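Glycosyl hydrolase, BNR repeat (Ralstonia eutropha, PDB 3B7F) is a putative glycosyl hydrolase built as a seven-bladed beta-propeller with BNR repeats, though its substrate is not established. Local coordinates at residues P64-T76 against T82-T94. Sequence-based numbering, arbitrary orientation.
Sequences PREPERMLMAART and TVFRSDDGGGNWT
Met72 reaches across to the indole of Trp93 and lays its methyl over one face: CE sits 3.8 Å from the centroid of the six-membered ring, a CH-pi contact. With CG anti to the backbone N (chi1 172°) the chain runs out over the ring, and the bend at chi3 (-60°) turns CE down onto it. Ser86 CB backs the opposite face, while Met70 comes in obliquely, its CB 3.6 Å from Trp93 CH2. Farther along this tightly packed face, Ala74 CB touches the edge of the Phe84 ring, 3.6 Å from CE2. Phe35 and Ile57 help enclose the cluster. Six backbone hydrogen bonds join 70-75 to 82-86. On the other face, Leu71 CD2 presses on Arg85 CB at 3.4 Å, but the guanidinium of Arg85 turns off from the strand pair.

Toward the turns the contact loosens and water moves in. Gly89 N still bonds Glu68 O at 2.7 Å, yet Arg69 NH1 reaches Asp87 OD2 through one water and Ser86 O through another. A salt bridge from Arg69 NE to Glu66 OE1 steadies the guanidinium. Ser86-Trp93 fits the Asp-box (BNR) pattern S-x-D-x-G-x-T-W, with Asn92 replacing threonine, joining the third and fourth strands of a four-stranded propeller blade.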
loop_
_atom_site.group_PDB
_atom_site.type_symbol
_atom_site.label_atom_id
_atom_site.label_comp_id
_atom_site.label_asym_id
_atom_site.label_seq_id
_atom_site.Cartn_x
_atom_site.Cartn_y
_atom_site.Cartn_z
ATOM N N PRO A 64 12.044 6.351 -6.304
ATOM C CA PRO A 64 12.646 5.627 -7.423
ATOM C C PRO A 64 13.294 6.576 -8.446
ATOM O O PRO A 64 14.085 6.120 -9.257
ATOM C CB PRO A 64 11.465 4.852 -8.039
ATOM C CG PRO A 64 10.297 5.625 -7.712
ATOM C CD PRO A 64 10.573 6.364 -6.413
ATOM N N ARG A 65 12.949 7.866 -8.398
ATOM C CA ARG A 65 13.580 8.871 -9.236
ATOM C C ARG A 65 15.010 9.145 -8.789
ATOM O O ARG A 65 15.842 9.441 -9.619
ATOM C CB ARG A 65 12.786 10.179 -9.211
ATOM C CG ARG A 65 11.359 10.040 -9.783
ATOM C CD ARG A 65 10.514 11.232 -9.427
ATOM N NE ARG A 65 10.319 11.304 -7.991
ATOM C CZ ARG A 65 9.585 12.207 -7.351
ATOM N NH1 ARG A 65 8.859 13.110 -7.990
ATOM N NH2 ARG A 65 9.532 12.147 -6.034
ATOM N N GLU A 66 15.261 9.076 -7.481
ATOM C CA GLU A 66 16.562 9.353 -6.855
ATOM C C GLU A 66 16.734 8.359 -5.707
ATOM O O GLU A 66 16.398 8.666 -4.569
ATOM C CB GLU A 66 16.613 10.789 -6.335
ATOM C CG GLU A 66 16.263 11.844 -7.372
ATOM C CD GLU A 66 16.371 13.258 -6.856
ATOM O OE1 GLU A 66 17.412 13.548 -6.218
ATOM O OE2 GLU A 66 15.431 14.064 -7.127
ATOM N N PRO A 67 17.258 7.151 -5.987
ATOM C CA PRO A 67 17.311 6.063 -4.972
ATOM C C PRO A 67 17.954 6.390 -3.624
ATOM O O PRO A 67 17.670 5.719 -2.651
ATOM C CB PRO A 67 18.121 4.973 -5.683
ATOM C CG PRO A 67 17.883 5.215 -7.106
ATOM C CD PRO A 67 17.859 6.708 -7.252
ATOM N N GLU A 68 18.846 7.381 -3.586
ATOM C CA GLU A 68 19.483 7.828 -2.359
ATOM C C GLU A 68 18.475 8.515 -1.396
ATOM O O GLU A 68 18.736 8.661 -0.219
ATOM C CB GLU A 68 20.709 8.716 -2.704
ATOM C CG GLU A 68 20.482 10.115 -3.353
ATOM C CD GLU A 68 20.216 10.184 -4.877
ATOM O OE1 GLU A 68 19.892 9.173 -5.553
ATOM O OE2 GLU A 68 20.328 11.316 -5.396
ATOM N N ARG A 69 17.310 8.925 -1.913
ATOM C CA ARG A 69 16.278 9.584 -1.117
ATOM C C ARG A 69 15.193 8.621 -0.624
ATOM O O ARG A 69 14.714 7.781 -1.404
ATOM C CB ARG A 69 15.640 10.712 -1.930
ATOM C CG ARG A 69 16.624 11.813 -2.267
ATOM C CD ARG A 69 15.941 12.982 -2.944
ATOM N NE ARG A 69 16.859 14.077 -3.268
ATOM C CZ ARG A 69 17.231 15.061 -2.437
ATOM N NH1 ARG A 69 16.854 15.100 -1.152
ATOM N NH2 ARG A 69 18.049 16.012 -2.899
HETATM N N MSE A 70 14.840 8.735 0.670
HETATM C CA MSE A 70 13.786 7.951 1.298
HETATM C C MSE A 70 12.988 8.786 2.272
HETATM O O MSE A 70 13.539 9.683 2.911
HETATM C CB MSE A 70 14.332 6.804 2.118
HETATM C CG MSE A 70 15.237 5.839 1.409
HETATM SE SE MSE A 70 15.476 4.285 2.583
HETATM C CE MSE A 70 16.684 3.397 1.393
ATOM N N LEU A 71 11.691 8.468 2.372
ATOM C CA LEU A 71 10.761 9.087 3.322
ATOM C C LEU A 71 10.190 7.993 4.197
ATOM O O LEU A 71 10.047 6.863 3.759
ATOM C CB LEU A 71 9.639 9.885 2.654
ATOM C CG LEU A 71 10.033 11.190 1.907
ATOM C CD1 LEU A 71 8.794 11.978 1.542
ATOM C CD2 LEU A 71 10.985 12.098 2.697
HETATM N N MSE A 72 9.933 8.355 5.449
HETATM C CA MSE A 72 9.418 7.475 6.475
HETATM C C MSE A 72 8.322 8.188 7.287
HETATM O O MSE A 72 8.616 9.149 7.962
HETATM C CB MSE A 72 10.566 7.080 7.396
HETATM C CG MSE A 72 10.130 6.304 8.635
HETATM SE SE MSE A 72 11.532 6.039 9.877
HETATM C CE MSE A 72 12.800 5.062 8.833
ATOM N N ALA A 73 7.075 7.726 7.188
ATOM C CA ALA A 73 5.941 8.247 7.961
ATOM C C ALA A 73 6.041 7.664 9.388
ATOM O O ALA A 73 6.139 6.440 9.581
ATOM C CB ALA A 73 4.602 7.872 7.263
ATOM N N ALA A 74 6.079 8.531 10.390
ATOM C CA ALA A 74 6.277 8.106 11.784
ATOM C C ALA A 74 5.527 8.982 12.769
ATOM O O ALA A 74 5.170 10.120 12.445
ATOM C CB ALA A 74 7.764 8.122 12.131
ATOM N N ARG A 75 5.288 8.436 13.965
ATOM C CA ARG A 75 4.616 9.160 15.033
ATOM C C ARG A 75 5.477 9.244 16.296
ATOM O O ARG A 75 5.875 8.216 16.855
ATOM C CB ARG A 75 3.270 8.542 15.336
ATOM C CG ARG A 75 2.404 9.451 16.217
ATOM C CD ARG A 75 0.967 9.498 15.763
ATOM N NE ARG A 75 0.041 8.568 16.411
ATOM C CZ ARG A 75 -0.232 7.306 16.049
ATOM N NH1 ARG A 75 0.394 6.685 15.038
ATOM N NH2 ARG A 75 -1.149 6.627 16.746
ATOM N N THR A 76 5.749 10.508 16.671
ATOM C CA THR A 76 6.540 11.017 17.827
ATOM C C THR A 76 7.991 10.600 17.764
ATOM O O THR A 76 8.749 11.220 17.023
ATOM C CB THR A 76 5.912 10.714 19.237
ATOM O OG1 THR A 76 5.986 9.310 19.525
ATOM C CG2 THR A 76 4.452 11.220 19.325
ATOM N N THR A 82 4.795 12.895 11.952
ATOM C CA THR A 82 5.726 13.545 11.035
ATOM C C THR A 82 6.203 12.624 9.921
ATOM O O THR A 82 5.804 11.452 9.837
ATOM C CB THR A 82 6.990 14.095 11.809
ATOM O OG1 THR A 82 7.749 14.954 10.957
ATOM C CG2 THR A 82 7.902 12.977 12.337
ATOM N N VAL A 83 7.045 13.189 9.050
ATOM C CA VAL A 83 7.744 12.472 8.001
ATOM C C VAL A 83 9.244 12.731 8.183
ATOM O O VAL A 83 9.678 13.888 8.263
ATOM C CB VAL A 83 7.305 12.904 6.578
ATOM C CG1 VAL A 83 8.045 12.089 5.534
ATOM C CG2 VAL A 83 5.791 12.739 6.387
ATOM N N PHE A 84 10.024 11.666 8.301
ATOM C CA PHE A 84 11.488 11.786 8.331
ATOM C C PHE A 84 11.997 11.602 6.902
ATOM O O PHE A 84 11.403 10.840 6.134
ATOM C CB PHE A 84 12.143 10.753 9.241
ATOM C CG PHE A 84 11.842 10.943 10.701
ATOM C CD1 PHE A 84 12.575 11.854 11.453
ATOM C CD2 PHE A 84 10.838 10.188 11.329
ATOM C CE1 PHE A 84 12.315 12.025 12.816
ATOM C CE2 PHE A 84 10.574 10.352 12.675
ATOM C CZ PHE A 84 11.308 11.282 13.426
ATOM N N ARG A 85 13.058 12.320 6.542
ATOM C CA ARG A 85 13.642 12.225 5.209
ATOM C C ARG A 85 15.114 11.854 5.319
ATOM O O ARG A 85 15.789 12.235 6.272
ATOM C CB ARG A 85 13.477 13.548 4.428
ATOM C CG ARG A 85 14.603 14.590 4.576
ATOM C CD ARG A 85 14.219 15.993 4.044
ATOM N NE ARG A 85 13.519 16.680 5.111
ATOM C CZ ARG A 85 13.995 17.635 5.917
ATOM N NH1 ARG A 85 15.209 18.186 5.781
ATOM N NH2 ARG A 85 13.190 18.094 6.869
ATOM N N SER A 86 15.596 11.129 4.323
ATOM C CA SER A 86 16.999 10.769 4.207
ATOM C C SER A 86 17.432 11.051 2.788
ATOM O O SER A 86 16.660 10.775 1.873
ATOM C CB SER A 86 17.210 9.299 4.475
ATOM O OG SER A 86 18.573 8.990 4.360
ATOM N N ASP A 87 18.626 11.619 2.607
ATOM C CA ASP A 87 19.192 11.855 1.255
ATOM C C ASP A 87 20.484 11.048 1.015
ATOM O O ASP A 87 21.198 11.301 0.059
ATOM C CB ASP A 87 19.382 13.354 0.962
ATOM C CG ASP A 87 20.413 14.029 1.862
ATOM O OD1 ASP A 87 20.968 13.393 2.788
ATOM O OD2 ASP A 87 20.658 15.229 1.636
ATOM N N ASP A 88 20.737 10.051 1.862
ATOM C CA ASP A 88 21.927 9.207 1.768
ATOM C C ASP A 88 21.543 7.737 1.965
ATOM O O ASP A 88 22.193 7.025 2.683
ATOM C CB ASP A 88 22.995 9.682 2.775
ATOM C CG ASP A 88 22.508 9.661 4.229
ATOM O OD1 ASP A 88 21.322 9.341 4.487
ATOM O OD2 ASP A 88 23.320 9.986 5.109
ATOM N N GLY A 89 20.446 7.328 1.328
ATOM C CA GLY A 89 19.947 5.963 1.352
ATOM C C GLY A 89 19.656 5.343 2.701
ATOM O O GLY A 89 19.800 4.128 2.845
ATOM N N GLY A 90 19.254 6.175 3.672
ATOM C CA GLY A 90 18.920 5.746 5.031
ATOM C C GLY A 90 19.962 5.948 6.114
ATOM O O GLY A 90 19.738 5.544 7.242
ATOM N N GLY A 91 21.091 6.577 5.804
ATOM C CA GLY A 91 22.132 6.807 6.803
ATOM C C GLY A 91 21.917 7.954 7.781
ATOM O O GLY A 91 22.621 8.054 8.790
ATOM N N ASN A 92 21.011 8.860 7.459
ATOM C CA ASN A 92 20.669 9.994 8.296
ATOM C C ASN A 92 19.193 10.282 8.060
ATOM O O ASN A 92 18.722 10.194 6.920
ATOM C CB ASN A 92 21.476 11.236 7.928
ATOM C CG ASN A 92 22.930 11.197 8.412
ATOM O OD1 ASN A 92 23.220 10.792 9.535
ATOM N ND2 ASN A 92 23.842 11.690 7.571
ATOM N N TRP A 93 18.476 10.649 9.114
ATOM C CA TRP A 93 17.053 10.957 9.026
ATOM C C TRP A 93 16.808 12.327 9.660
ATOM O O TRP A 93 17.367 12.624 10.704
ATOM C CB TRP A 93 16.231 9.849 9.685
ATOM C CG TRP A 93 16.360 8.497 8.970
ATOM C CD1 TRP A 93 17.223 7.482 9.281
ATOM C CD2 TRP A 93 15.598 8.038 7.845
ATOM N NE1 TRP A 93 17.048 6.426 8.430
ATOM C CE2 TRP A 93 16.058 6.736 7.535
ATOM C CE3 TRP A 93 14.557 8.588 7.083
ATOM C CZ2 TRP A 93 15.524 5.984 6.482
ATOM C CZ3 TRP A 93 14.036 7.848 6.029
ATOM C CH2 TRP A 93 14.508 6.551 5.751
ATOM N N THR A 94 16.026 13.173 8.991
ATOM C CA THR A 94 15.679 14.503 9.500
ATOM C C THR A 94 14.170 14.645 9.472
ATOM O O THR A 94 13.538 14.340 8.466
ATOM C CB THR A 94 16.321 15.639 8.680
ATOM O OG1 THR A 94 17.727 15.418 8.584
ATOM C CG2 THR A 94 16.079 16.998 9.343
HETATM O O HOH W 1 20.582 13.067 -2.563
HETATM O O HOH W 2 15.416 13.196 0.846
HETATM O O HOH W 3 18.850 17.352 0.112
#